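PDB 2BCG: Rab GDP-dissociation inhibitor from Saccharomyces cerevisiae, which regulates Rab GTPases of the secretory pathway by inhibiting release of GDP from them, and extracts GDP-bound YPT7 from vacuolar membranes. Local coordinates for residues K431-Y434 with F435-G439; V53-S56 with Q57-E60. All coordinates share one frame; numbering follows the deposited sequence.

Contact 1 (K431-Y434 with F435-G439); sequences KDIY and FRVTG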
loop_
_atom_site.group_PDB
_atom_site.type_symbol
_atom_site.label_atom_id
_atom_site.label_comp_id
_atom_site.label_asym_id
_atom_site.label_seq_id
_atom_site.Cartn_x
_atom_site.Cartn_y
_atom_site.Cartn_z
ATOM N N LYS A 431 4.380 2.384 -15.554
ATOM C CA LYS A 431 4.466 1.752 -16.890
ATOM C C LYS A 431 5.429 2.530 -17.769
ATOM O O LYS A 431 6.246 1.935 -18.512
ATOM C CB LYS A 431 3.091 1.704 -17.571
ATOM C CG LYS A 431 2.181 0.586 -17.038
ATOM C CD LYS A 431 0.788 0.486 -17.737
ATOM C CE LYS A 431 -0.202 1.547 -17.260
ATOM N NZ LYS A 431 -1.609 1.381 -17.796
ATOM N N ASP A 432 5.370 3.857 -17.678
ATOM C CA ASP A 432 6.242 4.697 -18.481
ATOM C C ASP A 432 7.707 4.483 -18.072
ATOM O O ASP A 432 8.580 4.307 -18.937
ATOM C CB ASP A 432 5.830 6.169 -18.332
ATOM C CG ASP A 432 6.687 7.087 -19.154
ATOM O OD1 ASP A 432 7.201 8.098 -18.602
ATOM O OD2 ASP A 432 6.892 6.781 -20.374
ATOM N N ILE A 433 7.972 4.449 -16.764
ATOM C CA ILE A 433 9.349 4.279 -16.254
ATOM C C ILE A 433 9.856 2.893 -16.658
ATOM O O ILE A 433 11.017 2.749 -17.069
ATOM C CB ILE A 433 9.434 4.443 -14.698
ATOM C CG1 ILE A 433 9.121 5.884 -14.268
ATOM C CG2 ILE A 433 10.866 4.076 -14.189
ATOM C CD1 ILE A 433 8.764 5.997 -12.762
ATOM N N TYR A 434 8.989 1.884 -16.595
ATOM C CA TYR A 434 9.398 0.530 -16.925
ATOM C C TYR A 434 9.803 0.453 -18.405
ATOM O O TYR A 434 10.840 -0.149 -18.729
ATOM C CB TYR A 434 8.277 -0.446 -16.645
ATOM C CG TYR A 434 8.643 -1.884 -16.873
ATOM C CD1 TYR A 434 8.563 -2.450 -18.144
ATOM C CD2 TYR A 434 9.088 -2.680 -15.817
ATOM C CE1 TYR A 434 8.880 -3.772 -18.356
ATOM C CE2 TYR A 434 9.416 -4.009 -16.014
ATOM C CZ TYR A 434 9.316 -4.548 -17.288
ATOM O OH TYR A 434 9.655 -5.862 -17.465
ATOM N N PHE A 435 8.983 1.045 -19.280
ATOM C CA PHE A 435 9.291 1.134 -20.731
ATOM C C PHE A 435 10.618 1.865 -20.959
ATOM O O PHE A 435 11.468 1.411 -21.753
ATOM C CB PHE A 435 8.133 1.820 -21.476
ATOM C CG PHE A 435 8.375 1.981 -22.952
ATOM C CD1 PHE A 435 8.586 3.244 -23.497
ATOM C CD2 PHE A 435 8.415 0.872 -23.786
ATOM C CE1 PHE A 435 8.824 3.394 -24.896
ATOM C CE2 PHE A 435 8.650 1.003 -25.170
ATOM C CZ PHE A 435 8.863 2.262 -25.714
ATOM N N ARG A 436 10.819 2.983 -20.266
ATOM C CA ARG A 436 12.086 3.735 -20.321
ATOM C C ARG A 436 13.289 2.887 -19.885
ATOM O O ARG A 436 14.361 2.894 -20.539
ATOM C CB ARG A 436 12.011 5.028 -19.492
ATOM C CG ARG A 436 11.162 6.125 -20.143
ATOM C CD ARG A 436 10.442 7.018 -19.128
ATOM N NE ARG A 436 11.307 7.609 -18.122
ATOM C CZ ARG A 436 10.822 8.167 -17.003
ATOM N NH1 ARG A 436 9.499 8.182 -16.808
ATOM N NH2 ARG A 436 11.637 8.697 -16.086
ATOM N N VAL A 437 13.110 2.131 -18.806
ATOM C CA VAL A 437 14.194 1.292 -18.266
ATOM C C VAL A 437 14.492 0.074 -19.161
ATOM O O VAL A 437 15.669 -0.233 -19.436
ATOM C CB VAL A 437 13.864 0.872 -16.806
ATOM C CG1 VAL A 437 14.827 -0.223 -16.303
ATOM C CG2 VAL A 437 13.921 2.063 -15.894
ATOM N N THR A 438 13.457 -0.631 -19.614
ATOM C CA THR A 438 13.650 -1.927 -20.292
ATOM C C THR A 438 13.557 -1.867 -21.827
ATOM O O THR A 438 14.003 -2.811 -22.519
ATOM C CB THR A 438 12.614 -2.978 -19.837
ATOM O OG1 THR A 438 11.330 -2.633 -20.385
ATOM C CG2 THR A 438 12.570 -3.140 -18.301
ATOM N N GLY A 439 12.946 -0.806 -22.363
ATOM C CA GLY A 439 12.774 -0.645 -23.823
ATOM C C GLY A 439 11.569 -1.340 -24.434
ATOM O O GLY A 439 11.355 -1.290 -25.651
#
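Asp-432 and Arg-436 meet one helical turn apart in the C-terminal end of helix 424-438, an i to i+4 salt bridge on a helix laid against helix 21-32 and strand 411-413. The guanidinium NH1 stands 2.9 Å from Asp-432 OD1, but the two flat groups are not coplanar: their planes lie 50° apart, and NH1 comes to OD1 from above the carboxylate plane. The bond is correspondingly bent, with 144° at the hydrogen. The arginine chain reaches this place by bending at chi2 and chi3, which lays CD over the backbone carbonyl of Asp-432 and brings one guanidinium face across Ile-433, whose CG1 is 3.4 Å from NH1. NE and NH2 are engaged by the carbonyls of Asp-405 and Leu-413, so the group ties the helix to strand 411-413 and to the loop that carries Asp-405 in the same chain. Cutting the side chain back to that of an alanine would probably leave Asp-432 without its positive mate in this turn and take the guanidinium donor from each of those two carbonyls.

Ile-433 and Val-437 touch obliquely through their CG2 methyls, 4.0 Å apart. Further round, Tyr-434 and Thr-438 form a CH-pi contact: the threonine CG2 sits over one ring face, 3.8 Å from the centroid and displaced toward the rim. The phenol itself lies on Leu-26 and Leu-30, with its OH bonded to Asp-33. Beyond Thr-438 the chain leaves the helix at Gly-439, where phi turns positive. Two donors from Thr-438 converge on the carbonyl oxygen of Tyr-434: the amide N at 2.8 Å, nearly along the C=O axis, and OG1 at 3.0 Å from above the carbonyl plane.

Contact 2 (V53-S56 with Q57-E60); sequences VTLS and QLYE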
loop_
_atom_site.group_PDB
_atom_site.type_symbol
_atom_site.label_atom_id
_atom_site.label_comp_id
_atom_site.label_asym_id
_atom_site.label_seq_id
_atom_site.Cartn_x
_atom_site.Cartn_y
_atom_site.Cartn_z
ATOM N N VAL A 53 1.247 7.213 8.492
ATOM C CA VAL A 53 2.034 7.425 9.704
ATOM C C VAL A 53 1.169 7.380 10.963
ATOM O O VAL A 53 -0.071 7.457 10.904
ATOM C CB VAL A 53 2.767 8.777 9.624
ATOM C CG1 VAL A 53 3.695 8.824 8.382
ATOM C CG2 VAL A 53 1.769 9.931 9.612
ATOM N N THR A 54 1.833 7.229 12.109
ATOM C CA THR A 54 1.129 7.246 13.374
ATOM C C THR A 54 0.691 8.658 13.769
ATOM O O THR A 54 1.098 9.650 13.169
ATOM C CB THR A 54 2.019 6.715 14.526
ATOM O OG1 THR A 54 3.152 7.599 14.693
ATOM C CG2 THR A 54 2.443 5.289 14.266
ATOM N N LEU A 55 -0.151 8.735 14.803
ATOM C CA LEU A 55 -0.596 10.012 15.296
ATOM C C LEU A 55 0.551 10.819 15.894
ATOM O O LEU A 55 0.691 11.999 15.596
ATOM C CB LEU A 55 -1.790 9.835 16.238
ATOM C CG LEU A 55 -2.558 11.071 16.673
ATOM C CD1 LEU A 55 -2.998 11.968 15.487
ATOM C CD2 LEU A 55 -3.769 10.554 17.374
ATOM N N SER A 56 1.413 10.169 16.668
ATOM C CA SER A 56 2.587 10.909 17.182
ATOM C C SER A 56 3.430 11.498 16.045
ATOM O O SER A 56 3.861 12.674 16.116
ATOM C CB SER A 56 3.411 10.093 18.191
ATOM O OG SER A 56 3.920 8.932 17.570
ATOM N N GLN A 57 3.618 10.721 14.964
ATOM C CA GLN A 57 4.319 11.243 13.789
ATOM C C GLN A 57 3.623 12.390 13.084
ATOM O O GLN A 57 4.245 13.300 12.534
ATOM C CB GLN A 57 4.617 10.122 12.788
ATOM C CG GLN A 57 5.971 9.568 12.981
ATOM C CD GLN A 57 7.054 10.674 12.958
ATOM O OE1 GLN A 57 7.128 11.500 12.019
ATOM N NE2 GLN A 57 7.871 10.715 14.014
ATOM N N LEU A 58 2.292 12.344 13.088
ATOM C CA LEU A 58 1.544 13.436 12.550
ATOM C C LEU A 58 1.830 14.746 13.326
ATOM O O LEU A 58 1.938 15.820 12.721
ATOM C CB LEU A 58 0.058 13.063 12.573
ATOM C CG LEU A 58 -0.821 13.394 11.403
ATOM C CD1 LEU A 58 -0.280 12.939 10.052
ATOM C CD2 LEU A 58 -2.191 12.832 11.680
ATOM N N TYR A 59 1.892 14.667 14.666
ATOM C CA TYR A 59 2.213 15.856 15.473
ATOM C C TYR A 59 3.622 16.337 15.207
ATOM O O TYR A 59 3.876 17.531 15.074
ATOM C CB TYR A 59 2.014 15.568 16.970
ATOM C CG TYR A 59 0.578 15.732 17.432
ATOM C CD1 TYR A 59 0.105 16.982 17.870
ATOM C CD2 TYR A 59 -0.325 14.661 17.388
ATOM C CE1 TYR A 59 -1.234 17.140 18.270
ATOM C CE2 TYR A 59 -1.656 14.810 17.781
ATOM C CZ TYR A 59 -2.095 16.057 18.238
ATOM O OH TYR A 59 -3.407 16.197 18.610
ATOM N N GLU A 60 4.548 15.382 15.112
ATOM C CA GLU A 60 5.949 15.735 14.849
ATOM C C GLU A 60 6.109 16.464 13.527
ATOM O O GLU A 60 6.861 17.434 13.418
ATOM C CB GLU A 60 6.840 14.482 14.860
ATOM C CG GLU A 60 7.035 13.886 16.236
ATOM C CD GLU A 60 7.685 14.851 17.257
ATOM O OE1 GLU A 60 8.621 15.611 16.893
ATOM O OE2 GLU A 60 7.236 14.829 18.431
HETATM O O HOH W 1 4.488 13.607 18.772
HETATM O O HOH W 2 6.933 10.129 16.431
#
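Ser-56 O, in the first turn of helix 55-62 just past the N-cap Thr-54, is gripped from two directions: by Glu-60 N at 3.0 Å, the regular i to i+4 helix bond, and by a water at 2.9 Å that also donates to Glu-60 OE2. The glutamate chain, bent at chi2 (-59°), curls its carboxylate back to that water, so Glu-60 meets this carbonyl directly through its N-H and indirectly through the water that its carboxylate holds.

At the cap itself, Thr-54 OG1 accepts from Gln-57 N at 3.2 Å, an almost straight bond (162°), and can do so because chi1 of 63° sets the hydroxyl between the backbone N and the carbonyl carbon. Asp-79 lies beside this start, hydrogen-bonded to Ser-56 OG and more weakly to Thr-54 OG1. A second water accepts from Gln-57 NE2 and donates only weakly to Ser-56 OG.

Apolar side chains join the cap to the body of the helix. Val-53, at the end of strand 52-53, crosses Leu-58 at about a right angle, its CG2 3.7 Å from CD1 of the leucine. Leu-58 CD2 is met in turn by Leu-55 CD1. The buried Leu-55, Leu-58 and Tyr-59 all reach Phe-393 of strand 391-402, the tyrosine in an edge-to-face ring pair, and this seats the helix against the mixed sheet. Leu-55 and Tyr-59 run alongside one another, pointing the same way. Their methyl and ring meet at Leu-55 CD1 and Tyr-59 CE2, 3.9 Å apart, while Leu-55 O lies at the ring's edge, 3.4 Å from CD2.

From the N terminus, the chain passes through strand 14-17, helix 21-32 and strand 37-40 before contact 2 starts helix 55-62. Contact 1 comes some 370 residues later, at the end of helix 424-438, so the two stand in series, neither nested nor crossed. Each is local, a turn of its own helix, and closes no long loop. Contact 2 joins the start of its helix to helix 69-76 and to strands 303-317 and 391-402 of the mixed sheet; contact 1 sets its helix on helix 21-32 and strand 411-413, the last strand of the parallel sheet. Their centres lie about 35 Å apart and they do not touch.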